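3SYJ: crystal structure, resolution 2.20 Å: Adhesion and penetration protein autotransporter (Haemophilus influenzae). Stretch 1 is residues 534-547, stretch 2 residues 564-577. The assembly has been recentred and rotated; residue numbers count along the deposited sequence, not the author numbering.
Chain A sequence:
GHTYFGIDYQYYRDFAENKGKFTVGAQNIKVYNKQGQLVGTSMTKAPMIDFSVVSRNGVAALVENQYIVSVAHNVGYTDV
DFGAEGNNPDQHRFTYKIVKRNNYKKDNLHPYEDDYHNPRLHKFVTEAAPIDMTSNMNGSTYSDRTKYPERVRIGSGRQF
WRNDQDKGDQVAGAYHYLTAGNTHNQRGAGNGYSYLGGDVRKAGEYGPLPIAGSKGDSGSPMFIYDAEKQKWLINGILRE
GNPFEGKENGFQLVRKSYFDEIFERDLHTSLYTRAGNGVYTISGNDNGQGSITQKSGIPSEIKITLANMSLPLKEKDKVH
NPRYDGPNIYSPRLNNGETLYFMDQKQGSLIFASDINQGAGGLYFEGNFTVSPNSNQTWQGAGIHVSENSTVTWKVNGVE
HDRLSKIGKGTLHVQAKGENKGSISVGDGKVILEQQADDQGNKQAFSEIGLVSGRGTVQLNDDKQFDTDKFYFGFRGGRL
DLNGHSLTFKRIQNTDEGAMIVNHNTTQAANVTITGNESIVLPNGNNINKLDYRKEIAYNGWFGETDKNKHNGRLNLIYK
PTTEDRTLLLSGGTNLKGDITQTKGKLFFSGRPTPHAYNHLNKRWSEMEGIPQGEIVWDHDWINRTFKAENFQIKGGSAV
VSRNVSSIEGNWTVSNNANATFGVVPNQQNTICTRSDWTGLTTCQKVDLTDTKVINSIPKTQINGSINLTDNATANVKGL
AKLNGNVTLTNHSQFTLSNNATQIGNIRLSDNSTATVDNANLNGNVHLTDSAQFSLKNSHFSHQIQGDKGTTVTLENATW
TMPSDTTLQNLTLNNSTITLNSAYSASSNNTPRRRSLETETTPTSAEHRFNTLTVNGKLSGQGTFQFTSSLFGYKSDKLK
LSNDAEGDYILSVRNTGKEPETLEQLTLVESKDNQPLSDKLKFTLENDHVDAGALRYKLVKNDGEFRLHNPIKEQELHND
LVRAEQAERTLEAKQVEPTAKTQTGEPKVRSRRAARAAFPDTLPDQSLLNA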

# COMPACT_ATOMS: atom_id res chain seq x y z
N ARG A 534 -31.91 -16.74 -35.80
CA ARG A 534 -31.57 -15.36 -35.50
C ARG A 534 -30.13 -15.26 -35.02
O ARG A 534 -29.57 -16.21 -34.49
CB ARG A 534 -32.52 -14.81 -34.44
CG ARG A 534 -33.93 -14.55 -34.95
CD ARG A 534 -33.95 -13.36 -35.90
NE ARG A 534 -33.53 -12.12 -35.25
CZ ARG A 534 -34.38 -11.19 -34.81
NH1 ARG A 534 -35.68 -11.36 -34.95
NH2 ARG A 534 -33.91 -10.09 -34.22
N LYS A 535 -29.53 -14.08 -35.20
CA LYS A 535 -28.18 -13.83 -34.74
C LYS A 535 -28.16 -13.68 -33.23
O LYS A 535 -27.14 -13.94 -32.59
CB LYS A 535 -27.61 -12.57 -35.41
CG LYS A 535 -27.19 -12.80 -36.85
CD LYS A 535 -26.45 -11.61 -37.44
CE LYS A 535 -27.39 -10.61 -38.11
NZ LYS A 535 -26.68 -9.88 -39.21
N GLU A 536 -29.29 -13.26 -32.67
CA GLU A 536 -29.40 -12.97 -31.24
C GLU A 536 -30.16 -14.07 -30.51
O GLU A 536 -31.26 -14.45 -30.92
CB GLU A 536 -30.13 -11.65 -31.01
CG GLU A 536 -29.58 -10.49 -31.80
CD GLU A 536 -30.20 -10.38 -33.18
OE1 GLU A 536 -30.97 -11.29 -33.56
OE2 GLU A 536 -29.92 -9.38 -33.88
N ILE A 537 -29.57 -14.56 -29.43
CA ILE A 537 -30.27 -15.47 -28.53
C ILE A 537 -30.18 -14.87 -27.14
O ILE A 537 -29.35 -14.00 -26.89
CB ILE A 537 -29.67 -16.88 -28.52
CG1 ILE A 537 -28.23 -16.86 -27.99
CG2 ILE A 537 -29.73 -17.48 -29.91
CD1 ILE A 537 -27.53 -18.22 -28.04
N ALA A 538 -31.04 -15.31 -26.24
CA ALA A 538 -31.10 -14.70 -24.93
C ALA A 538 -31.40 -15.72 -23.85
O ALA A 538 -32.00 -16.76 -24.11
CB ALA A 538 -32.15 -13.59 -24.92
N TYR A 539 -30.97 -15.41 -22.64
CA TYR A 539 -31.26 -16.24 -21.50
C TYR A 539 -31.77 -15.34 -20.38
O TYR A 539 -31.04 -14.50 -19.87
CB TYR A 539 -30.01 -17.00 -21.05
CG TYR A 539 -30.22 -17.89 -19.85
CD1 TYR A 539 -31.01 -19.03 -19.94
CD2 TYR A 539 -29.60 -17.61 -18.62
CE1 TYR A 539 -31.21 -19.85 -18.84
CE2 TYR A 539 -29.78 -18.44 -17.52
CZ TYR A 539 -30.59 -19.56 -17.64
OH TYR A 539 -30.80 -20.39 -16.57
N ASN A 540 -33.04 -15.52 -20.01
CA ASN A 540 -33.67 -14.67 -19.00
C ASN A 540 -33.40 -15.10 -17.56
O ASN A 540 -33.79 -14.41 -16.61
CB ASN A 540 -35.19 -14.66 -19.22
CG ASN A 540 -35.59 -13.95 -20.49
OD1 ASN A 540 -34.92 -14.06 -21.52
ND2 ASN A 540 -36.69 -13.21 -20.43
N GLY A 541 -32.73 -16.24 -17.39
CA GLY A 541 -32.61 -16.86 -16.08
C GLY A 541 -31.29 -16.68 -15.35
O GLY A 541 -30.55 -15.72 -15.58
N TRP A 542 -31.00 -17.64 -14.47
CA TRP A 542 -29.82 -17.62 -13.61
C TRP A 542 -28.79 -18.70 -13.96
O TRP A 542 -29.15 -19.81 -14.36
CB TRP A 542 -30.22 -17.77 -12.14
CG TRP A 542 -30.68 -16.50 -11.53
CD1 TRP A 542 -31.95 -15.99 -11.54
CD2 TRP A 542 -29.87 -15.54 -10.83
NE1 TRP A 542 -31.98 -14.79 -10.89
CE2 TRP A 542 -30.72 -14.49 -10.44
CE3 TRP A 542 -28.52 -15.48 -10.49
CZ2 TRP A 542 -30.26 -13.37 -9.73
CZ3 TRP A 542 -28.06 -14.38 -9.79
CH2 TRP A 542 -28.93 -13.34 -9.42
N PHE A 543 -27.52 -18.34 -13.81
CA PHE A 543 -26.41 -19.30 -13.79
C PHE A 543 -25.79 -19.30 -12.41
O PHE A 543 -25.22 -18.31 -11.98
CB PHE A 543 -25.35 -18.93 -14.83
CG PHE A 543 -25.77 -19.17 -16.24
CD1 PHE A 543 -25.85 -20.46 -16.73
CD2 PHE A 543 -26.08 -18.12 -17.08
CE1 PHE A 543 -26.24 -20.70 -18.03
CE2 PHE A 543 -26.47 -18.35 -18.39
CZ PHE A 543 -26.55 -19.64 -18.87
N GLY A 544 -25.92 -20.41 -11.70
CA GLY A 544 -25.41 -20.49 -10.34
C GLY A 544 -26.56 -20.49 -9.36
O GLY A 544 -27.64 -19.98 -9.64
N GLU A 545 -26.33 -21.09 -8.19
CA GLU A 545 -27.37 -21.19 -7.18
C GLU A 545 -27.42 -19.92 -6.35
O GLU A 545 -26.38 -19.44 -5.88
CB GLU A 545 -27.11 -22.41 -6.30
CG GLU A 545 -28.11 -22.57 -5.17
CD GLU A 545 -29.53 -22.76 -5.68
OE1 GLU A 545 -29.81 -23.79 -6.32
OE2 GLU A 545 -30.36 -21.86 -5.43
N THR A 546 -28.61 -19.38 -6.15
CA THR A 546 -28.76 -18.18 -5.33
C THR A 546 -29.21 -18.51 -3.91
O THR A 546 -29.04 -17.70 -3.00
CB THR A 546 -29.75 -17.19 -5.94
OG1 THR A 546 -30.94 -17.89 -6.33
CG2 THR A 546 -29.14 -16.49 -7.15
N ASP A 547 -29.81 -19.68 -3.72
CA ASP A 547 -30.30 -20.09 -2.41
C ASP A 547 -29.14 -20.45 -1.48
O ASP A 547 -28.37 -21.38 -1.75
CB ASP A 547 -31.25 -21.28 -2.51
CG ASP A 547 -31.84 -21.68 -1.16
OD1 ASP A 547 -31.45 -21.08 -0.14
OD2 ASP A 547 -32.70 -22.59 -1.13
N GLU A 564 -18.48 -13.73 -35.76
CA GLU A 564 -18.33 -12.50 -35.00
C GLU A 564 -19.68 -11.82 -34.76
O GLU A 564 -19.86 -11.12 -33.76
CB GLU A 564 -17.35 -11.57 -35.72
CG GLU A 564 -15.95 -12.19 -35.94
CD GLU A 564 -15.92 -13.29 -37.01
OE1 GLU A 564 -16.60 -13.15 -38.06
OE2 GLU A 564 -15.20 -14.29 -36.82
N ASP A 565 -20.64 -12.04 -35.65
CA ASP A 565 -21.94 -11.38 -35.56
C ASP A 565 -23.03 -12.24 -34.91
O ASP A 565 -24.08 -12.48 -35.51
CB ASP A 565 -22.41 -10.93 -36.95
CG ASP A 565 -23.50 -9.86 -36.87
OD1 ASP A 565 -23.92 -9.53 -35.75
OD2 ASP A 565 -23.92 -9.35 -37.94
N ARG A 566 -22.78 -12.70 -33.69
CA ARG A 566 -23.77 -13.46 -32.93
C ARG A 566 -23.84 -12.89 -31.53
O ARG A 566 -22.81 -12.64 -30.92
CB ARG A 566 -23.39 -14.94 -32.87
CG ARG A 566 -23.24 -15.61 -34.22
CD ARG A 566 -24.55 -15.63 -34.99
NE ARG A 566 -24.62 -16.79 -35.87
CZ ARG A 566 -24.38 -16.75 -37.18
NH1 ARG A 566 -24.06 -15.60 -37.77
NH2 ARG A 566 -24.46 -17.87 -37.90
N THR A 567 -25.04 -12.70 -31.01
CA THR A 567 -25.19 -12.07 -29.70
C THR A 567 -25.87 -12.97 -28.70
O THR A 567 -26.82 -13.67 -29.04
CB THR A 567 -25.99 -10.76 -29.80
OG1 THR A 567 -25.32 -9.87 -30.69
CG2 THR A 567 -26.12 -10.10 -28.44
N LEU A 568 -25.36 -12.95 -27.48
CA LEU A 568 -25.99 -13.62 -26.36
C LEU A 568 -26.40 -12.58 -25.32
O LEU A 568 -25.56 -11.83 -24.81
CB LEU A 568 -25.02 -14.64 -25.73
CG LEU A 568 -25.45 -15.35 -24.44
CD1 LEU A 568 -26.83 -15.99 -24.57
CD2 LEU A 568 -24.41 -16.40 -24.02
N LEU A 569 -27.69 -12.52 -25.03
CA LEU A 569 -28.18 -11.59 -24.04
C LEU A 569 -28.45 -12.31 -22.73
O LEU A 569 -29.19 -13.30 -22.69
CB LEU A 569 -29.46 -10.90 -24.54
CG LEU A 569 -30.31 -10.16 -23.50
CD1 LEU A 569 -29.52 -9.02 -22.86
CD2 LEU A 569 -31.61 -9.63 -24.11
N LEU A 570 -27.83 -11.84 -21.66
CA LEU A 570 -28.14 -12.33 -20.32
C LEU A 570 -28.86 -11.23 -19.55
O LEU A 570 -28.27 -10.19 -19.24
CB LEU A 570 -26.85 -12.75 -19.60
CG LEU A 570 -26.01 -13.76 -20.38
CD1 LEU A 570 -24.65 -13.96 -19.73
CD2 LEU A 570 -26.75 -15.07 -20.51
N SER A 571 -30.13 -11.45 -19.24
CA SER A 571 -30.92 -10.40 -18.61
C SER A 571 -31.39 -10.80 -17.23
O SER A 571 -32.17 -10.08 -16.61
CB SER A 571 -32.12 -10.04 -19.49
OG SER A 571 -33.04 -11.12 -19.55
N GLY A 572 -30.93 -11.95 -16.75
CA GLY A 572 -31.34 -12.44 -15.45
C GLY A 572 -30.27 -12.25 -14.39
O GLY A 572 -30.18 -11.20 -13.76
N GLY A 573 -29.44 -13.27 -14.19
CA GLY A 573 -28.37 -13.15 -13.23
C GLY A 573 -27.37 -14.29 -13.25
O GLY A 573 -27.66 -15.38 -13.76
N THR A 574 -26.19 -14.03 -12.70
CA THR A 574 -25.20 -15.07 -12.44
C THR A 574 -24.72 -14.97 -11.00
O THR A 574 -24.52 -13.88 -10.47
CB THR A 574 -23.96 -14.99 -13.37
OG1 THR A 574 -23.26 -13.76 -13.15
CG2 THR A 574 -24.36 -15.10 -14.83
N ASN A 575 -24.53 -16.13 -10.38
CA ASN A 575 -23.85 -16.21 -9.10
C ASN A 575 -22.84 -17.34 -9.17
O ASN A 575 -22.98 -18.35 -8.48
CB ASN A 575 -24.84 -16.46 -7.96
CG ASN A 575 -24.20 -16.30 -6.60
OD1 ASN A 575 -24.56 -16.99 -5.65
ND2 ASN A 575 -23.24 -15.39 -6.50
N LEU A 576 -21.83 -17.18 -10.01
CA LEU A 576 -20.97 -18.29 -10.38
C LEU A 576 -19.74 -18.46 -9.52
O LEU A 576 -18.92 -17.56 -9.39
CB LEU A 576 -20.52 -18.17 -11.83
CG LEU A 576 -21.61 -18.42 -12.87
CD1 LEU A 576 -21.11 -18.06 -14.25
CD2 LEU A 576 -22.05 -19.86 -12.81
N LYS A 577 -19.62 -19.65 -8.94
CA LYS A 577 -18.36 -20.09 -8.38
C LYS A 577 -17.60 -20.70 -9.55
O LYS A 577 -17.63 -21.90 -9.78
CB LYS A 577 -18.61 -21.14 -7.30
CG LYS A 577 -17.95 -20.84 -5.98
CD LYS A 577 -18.72 -19.77 -5.20
CE LYS A 577 -18.00 -19.39 -3.91
NZ LYS A 577 -18.91 -18.77 -2.91
O HOH W 1 -29.34 -14.23 -17.80
O HOH W 2 -34.64 -11.81 -17.16
O HOH W 3 -33.75 -11.54 -21.85

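The indole of Trp542 folds across the neighbouring strand and lies flat on Gly573, whose CA sits 3.5 Å from the centroid of the six-membered ring, almost on the ring normal, in a CH-pi contact. The absent side chain makes this possible: a CB on Gly573 would fall 2.4 Å from Trp542 CH2.

The two stretches run parallel as strands 536-539 and 567-570, crossing at -22°, and pair again at Trp542 and Phe543. As expected of a parallel ladder, the odd-numbered residues from Lys535 to Phe543 bond to residues flanking their partners: Ile537 N donates to Thr567 O (2.9 Å) and Leu569 N to Ile537 O (2.9 Å). Beyond a short irregular segment the regular pattern resumes, with Phe543 N to Gly573 O at 3.0 Å and Asn575 N to Phe543 O at 2.8 Å. Between the two segments the strands stay close, and water 1 joins them, donating to Tyr539 O (2.7 Å) and Gly541 O (2.9 Å) and accepting from Gly572 N (3.0 Å).

Ile537, Tyr539, Leu568, Leu570 and Phe543 share one face of the sheet. There Leu570 CD2 serves two aromatic residues, lying 3.8 Å from Tyr539 CB and 3.9 Å from Phe543 CE2. At the start of the pairing, a salt bridge joins Lys535 NZ to Asp565 OD2 (3.1 Å).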